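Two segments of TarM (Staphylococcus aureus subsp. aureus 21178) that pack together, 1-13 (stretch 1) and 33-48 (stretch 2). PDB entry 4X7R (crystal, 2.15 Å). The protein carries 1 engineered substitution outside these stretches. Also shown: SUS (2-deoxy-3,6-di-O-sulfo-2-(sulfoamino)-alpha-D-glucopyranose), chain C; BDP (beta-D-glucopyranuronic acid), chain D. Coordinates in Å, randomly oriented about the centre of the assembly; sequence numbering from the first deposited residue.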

# COMPACT_ATOMS: atom_id res chain seq x y z
N MET A 1 -9.11 27.46 -3.23
CA MET A 1 -9.96 27.47 -2.04
C MET A 1 -9.91 26.08 -1.35
O MET A 1 -9.12 25.92 -0.42
N LYS A 2 -10.71 25.09 -1.82
CA LYS A 2 -10.67 23.73 -1.26
C LYS A 2 -9.32 23.08 -1.49
O LYS A 2 -8.74 23.23 -2.57
N LYS A 3 -8.81 22.39 -0.47
CA LYS A 3 -7.58 21.60 -0.52
C LYS A 3 -7.80 20.33 0.27
O LYS A 3 -8.39 20.35 1.35
N ILE A 4 -7.35 19.22 -0.31
CA ILE A 4 -7.52 17.87 0.23
C ILE A 4 -6.19 17.22 0.63
O ILE A 4 -5.19 17.32 -0.09
N PHE A 5 -6.21 16.54 1.79
CA PHE A 5 -5.07 15.81 2.37
C PHE A 5 -5.55 14.41 2.64
O PHE A 5 -6.49 14.20 3.41
N MET A 6 -4.95 13.46 1.95
CA MET A 6 -5.33 12.06 1.95
C MET A 6 -4.29 11.24 2.64
O MET A 6 -3.16 11.17 2.18
N MET A 7 -4.66 10.65 3.75
CA MET A 7 -3.78 9.98 4.68
C MET A 7 -3.69 8.50 4.58
O MET A 7 -4.70 7.79 4.49
N VAL A 8 -2.45 8.04 4.56
CA VAL A 8 -2.09 6.62 4.50
C VAL A 8 -0.76 6.43 5.26
O VAL A 8 -0.01 7.39 5.45
N HIS A 9 -0.48 5.20 5.69
CA HIS A 9 0.77 4.88 6.37
C HIS A 9 2.00 5.33 5.56
O HIS A 9 2.80 6.11 6.06
N GLU A 10 2.13 4.82 4.32
CA GLU A 10 3.28 5.06 3.45
C GLU A 10 2.91 4.95 1.99
O GLU A 10 1.82 4.46 1.66
N LEU A 11 3.84 5.36 1.12
CA LEU A 11 3.79 5.21 -0.33
C LEU A 11 5.02 4.42 -0.71
O LEU A 11 6.09 4.63 -0.16
N ASP A 12 4.86 3.48 -1.63
CA ASP A 12 5.94 2.67 -2.17
C ASP A 12 5.60 2.20 -3.59
O ASP A 12 4.44 2.33 -4.01
N VAL A 13 6.60 1.67 -4.31
CA VAL A 13 6.52 1.24 -5.71
C VAL A 13 5.83 -0.09 -6.03
O VAL A 13 5.49 -0.32 -7.21
N ASP A 33 -9.89 21.10 -10.26
CA ASP A 33 -9.25 22.25 -9.63
C ASP A 33 -9.26 22.25 -8.10
O ASP A 33 -9.37 23.31 -7.47
N ILE A 34 -9.12 21.03 -7.50
CA ILE A 34 -9.03 20.84 -6.06
C ILE A 34 -7.69 20.14 -5.76
O ILE A 34 -7.61 18.92 -5.94
N PRO A 35 -6.63 20.86 -5.33
CA PRO A 35 -5.38 20.16 -4.95
C PRO A 35 -5.72 19.09 -3.92
O PRO A 35 -6.49 19.35 -2.99
N ALA A 36 -5.27 17.86 -4.17
CA ALA A 36 -5.51 16.70 -3.33
C ALA A 36 -4.20 15.96 -3.18
O ALA A 36 -3.80 15.21 -4.07
N ASP A 37 -3.52 16.21 -2.04
CA ASP A 37 -2.21 15.64 -1.75
C ASP A 37 -2.22 14.49 -0.77
O ASP A 37 -3.22 14.27 -0.09
N ILE A 38 -1.12 13.72 -0.73
CA ILE A 38 -1.01 12.54 0.12
C ILE A 38 -0.15 12.84 1.33
O ILE A 38 0.90 13.45 1.19
N VAL A 39 -0.63 12.45 2.52
CA VAL A 39 0.11 12.60 3.79
C VAL A 39 0.49 11.20 4.28
O VAL A 39 -0.40 10.36 4.44
N THR A 40 1.80 10.94 4.47
CA THR A 40 2.33 9.67 4.98
C THR A 40 2.99 9.88 6.35
O THR A 40 3.30 11.01 6.71
N PHE A 41 3.17 8.78 7.12
CA PHE A 41 3.69 8.84 8.48
C PHE A 41 4.89 7.93 8.73
O PHE A 41 5.45 7.99 9.81
N ASP A 42 5.31 7.13 7.76
CA ASP A 42 6.46 6.26 7.97
C ASP A 42 7.78 7.00 7.75
O ASP A 42 7.82 8.10 7.17
N TYR A 43 8.86 6.33 8.10
CA TYR A 43 10.20 6.81 7.93
C TYR A 43 10.88 6.01 6.83
O TYR A 43 10.93 4.78 6.88
N LYS A 44 11.41 6.71 5.84
CA LYS A 44 12.24 6.11 4.79
C LYS A 44 13.44 7.03 4.66
O LYS A 44 13.28 8.24 4.76
N GLY A 45 14.61 6.44 4.45
CA GLY A 45 15.83 7.18 4.22
C GLY A 45 15.90 7.70 2.79
O GLY A 45 16.58 8.70 2.54
N ASN A 46 15.18 7.06 1.82
CA ASN A 46 15.18 7.40 0.39
C ASN A 46 13.77 7.72 -0.20
O ASN A 46 13.44 7.25 -1.30
N TYR A 47 12.96 8.54 0.49
CA TYR A 47 11.62 8.88 -0.01
C TYR A 47 11.59 9.60 -1.36
O TYR A 47 10.72 9.32 -2.20
N ASP A 48 12.56 10.50 -1.57
CA ASP A 48 12.74 11.27 -2.81
C ASP A 48 12.84 10.34 -4.02
O ASP A 48 12.18 10.58 -5.03

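The strand that begins at Lys-3 runs parallel to residues 36-40, so side chains matched in register share a sheet face. Ahead of it, a water donates to Lys-2 O (3.0 Å) and Asp-33 O (2.7 Å), linking the two backbones. Lys-3, extended with every chi t, carries NZ to 3.7 Å from Asp-37 OD2, a long salt bridge. Ile-4 (m, t) suits a buried position: its CD1 meets Ile-34 CG2 at 3.5 Å and its CB lies 3.8 Å from Ala-36 CB. On the other face, buried, apolar Phe-5 (m) has Val-39 CG2 at its ring edge, 3.8 Å from Phe-5 CB. Met-6, an unbranched thioether chain (m, t, m), returns to the Ile-4 face, its CE 4.1 Å from Ile-38 CG1, while Met-7 (m, t, p) sets CG 3.8 Å from Val-39 CB and CE 3.8 Å from Phe-41 CZ. Buried, branched Val-8 (p) reaches Ile-38 CG2 with its CG1 methyl (4.0 Å). The CB of His-9 (t) points away, yet its CE1 reaches Asp-42 CB (3.6 Å), and ND1 donates to a sulfo oxygen, SUS O1S, at 2.6 Å. Glu-10 (p, t) salt-bridges Lys-44, OE1 to NZ 2.6 Å; the same NZ bonds Asp-42 OD2 (2.8 Å), bridging two carboxylates. Leu-11 (m, t) is buried, CD1 3.9 Å from Ile-38 CG2, while its N donates to Tyr-47 OH (3.1 Å).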

# COMPACT_ATOMS: atom_id res chain seq x y z
CB MET A 1 -11.39 27.87 -2.44
CG MET A 1 -12.16 28.54 -1.33
SD MET A 1 -13.90 28.87 -1.73
CE MET A 1 -14.60 27.16 -1.69
CB LYS A 2 -11.75 22.83 -1.85
CG LYS A 2 -13.15 23.12 -1.34
CD LYS A 2 -14.12 22.16 -1.98
CE LYS A 2 -15.54 22.44 -1.58
NZ LYS A 2 -16.09 23.63 -2.27
CB LYS A 3 -6.33 22.37 -0.03
CG LYS A 3 -5.05 21.57 -0.31
CD LYS A 3 -3.75 22.33 -0.12
CE LYS A 3 -2.59 21.37 -0.32
NZ LYS A 3 -1.27 21.99 -0.02
CB ILE A 4 -8.35 17.04 -0.79
CG1 ILE A 4 -9.75 17.68 -1.01
CG2 ILE A 4 -8.48 15.59 -0.36
CD1 ILE A 4 -10.56 17.06 -2.16
CB PHE A 5 -4.56 16.49 3.66
CG PHE A 5 -4.15 17.93 3.45
CD1 PHE A 5 -5.10 18.95 3.50
CD2 PHE A 5 -2.81 18.27 3.24
CE1 PHE A 5 -4.71 20.29 3.31
CE2 PHE A 5 -2.43 19.60 3.04
CZ PHE A 5 -3.39 20.60 3.08
CB MET A 6 -5.62 11.58 0.51
CG MET A 6 -6.55 12.50 -0.22
SD MET A 6 -7.05 12.03 -1.89
CE MET A 6 -5.52 11.51 -2.62
CB MET A 7 -4.11 10.41 6.10
CG MET A 7 -3.89 11.89 6.32
SD MET A 7 -4.98 12.47 7.63
CE MET A 7 -4.65 11.27 8.84
CB VAL A 8 -2.04 6.14 3.02
CG1 VAL A 8 -0.86 6.74 2.23
CG2 VAL A 8 -2.07 4.63 2.90
CB HIS A 9 0.82 3.37 6.65
CG HIS A 9 2.14 2.91 7.15
ND1 HIS A 9 2.78 3.54 8.21
CD2 HIS A 9 2.90 1.86 6.75
CE1 HIS A 9 3.91 2.89 8.38
NE2 HIS A 9 4.03 1.86 7.54
CB GLU A 10 4.35 3.97 3.70
CG GLU A 10 3.97 2.58 3.17
CD GLU A 10 5.06 1.52 3.21
OE1 GLU A 10 6.20 1.78 2.75
OE2 GLU A 10 4.75 0.40 3.65
CB LEU A 11 3.79 6.55 -1.08
CG LEU A 11 2.52 7.42 -1.02
CD1 LEU A 11 2.70 8.65 -1.86
CD2 LEU A 11 1.26 6.64 -1.46
CB ASP A 12 6.32 1.49 -1.24
CG ASP A 12 7.82 1.22 -1.26
OD1 ASP A 12 8.51 1.72 -2.18
OD2 ASP A 12 8.31 0.54 -0.34
CB VAL A 13 7.88 1.35 -6.45
CG1 VAL A 13 8.37 2.79 -6.49
CG2 VAL A 13 8.93 0.43 -5.81
CB ASP A 33 -9.70 23.59 -10.29
CG ASP A 33 -9.20 23.74 -11.72
OD1 ASP A 33 -7.96 23.73 -11.93
OD2 ASP A 33 -10.05 23.86 -12.64
CB ILE A 34 -10.23 20.07 -5.40
CG1 ILE A 34 -11.61 20.66 -5.82
CG2 ILE A 34 -10.09 20.07 -3.88
CD1 ILE A 34 -12.73 19.63 -5.85
CB PRO A 35 -4.49 21.27 -4.35
CG PRO A 35 -5.04 22.54 -4.95
CD PRO A 35 -6.52 22.32 -5.09
CB ALA A 36 -6.57 15.79 -3.95
CB ASP A 37 -1.22 16.75 -1.36
CG ASP A 37 -1.12 17.82 -2.45
OD1 ASP A 37 -0.83 17.46 -3.62
OD2 ASP A 37 -1.35 19.00 -2.15
CB ILE A 38 -0.52 11.33 -0.72
CG1 ILE A 38 -1.54 11.06 -1.93
CG2 ILE A 38 -0.32 10.08 0.17
CD1 ILE A 38 -1.19 9.93 -2.92
CB VAL A 39 -0.69 13.36 4.88
CG1 VAL A 39 0.16 13.58 6.14
CG2 VAL A 39 -1.25 14.68 4.33
CB THR A 40 3.22 8.96 3.96
OG1 THR A 40 4.39 9.76 3.73
CG2 THR A 40 2.49 8.63 2.67
CB PHE A 41 2.54 8.57 9.50
CG PHE A 41 1.34 9.48 9.30
CD1 PHE A 41 1.34 10.78 9.80
CD2 PHE A 41 0.21 9.03 8.61
CE1 PHE A 41 0.25 11.63 9.60
CE2 PHE A 41 -0.87 9.89 8.39
CZ PHE A 41 -0.85 11.18 8.88
CB ASP A 42 6.39 5.05 7.00
CG ASP A 42 6.57 5.48 5.56
OD1 ASP A 42 5.97 6.50 5.16
OD2 ASP A 42 7.29 4.77 4.82
CB TYR A 43 11.01 6.66 9.26
CG TYR A 43 12.44 7.11 9.05
CD1 TYR A 43 12.77 8.46 8.98
CD2 TYR A 43 13.45 6.18 8.81
CE1 TYR A 43 14.08 8.88 8.74
CE2 TYR A 43 14.76 6.58 8.55
CZ TYR A 43 15.07 7.93 8.53
OH TYR A 43 16.35 8.32 8.22
CB LYS A 44 11.50 6.02 3.44
CG LYS A 44 10.50 4.87 3.35
CD LYS A 44 10.06 4.65 1.89
CE LYS A 44 9.08 3.49 1.78
NZ LYS A 44 7.71 3.88 2.22
CB ASN A 46 15.82 6.24 -0.39
CG ASN A 46 14.99 4.96 -0.45
OD1 ASN A 46 14.10 4.71 0.38
ND2 ASN A 46 15.23 4.14 -1.46
CB TYR A 47 10.78 9.63 1.03
CG TYR A 47 9.56 8.86 1.46
CD1 TYR A 47 8.71 8.28 0.52
CD2 TYR A 47 9.23 8.74 2.80
CE1 TYR A 47 7.59 7.54 0.91
CE2 TYR A 47 8.10 8.03 3.20
CZ TYR A 47 7.28 7.45 2.25
OH TYR A 47 6.19 6.71 2.64
CB ASP A 48 13.97 12.20 -2.66
CG ASP A 48 14.35 13.06 -3.87
OD1 ASP A 48 13.42 13.54 -4.57
OD2 ASP A 48 15.57 13.28 -4.08
N2 SUS C . 1.63 3.44 12.16
C1 SUS C . 2.79 1.30 12.48
S1 SUS C . 2.76 4.74 11.78
C2 SUS C . 2.07 2.20 11.50
S2 SUS C . 4.15 -2.46 8.60
C3 SUS C . 0.87 1.45 10.87
O3 SUS C . 0.24 2.26 9.86
S3 SUS C . -1.19 2.74 10.09
C4 SUS C . 1.28 0.09 10.28
O4 SUS C . 0.06 -0.56 9.97
C5 SUS C . 2.11 -0.73 11.32
O5 SUS C . 3.22 0.08 11.81
C6 SUS C . 2.79 -1.97 10.74
O6 SUS C . 3.63 -1.53 9.69
O1S SUS C . 2.65 5.07 10.29
O2S SUS C . 2.37 5.92 12.65
O3S SUS C . 4.19 4.31 12.09
O4S SUS C . 4.80 -1.60 7.52
O5S SUS C . 5.17 -3.42 9.23
O6S SUS C . 2.99 -3.26 7.99
O7S SUS C . -2.04 1.51 10.34
O8S SUS C . -1.73 3.50 8.88
O9S SUS C . -1.24 3.65 11.32
C1 BDP D . 0.18 -1.25 8.72
C2 BDP D . -0.63 -2.58 8.82
C3 BDP D . -0.64 -3.30 7.47
C4 BDP D . -1.01 -2.32 6.29
C5 BDP D . -0.13 -1.03 6.38
C6 BDP D . -0.46 -0.00 5.27
O2 BDP D . -0.04 -3.41 9.80
O3 BDP D . -1.57 -4.40 7.54
O4 BDP D . -0.70 -2.99 5.07
O5 BDP D . -0.32 -0.40 7.67
O6A BDP D . -1.54 0.62 5.36
O6B BDP D . 0.43 0.20 4.40
O HOH W 1 -10.06 24.23 -5.03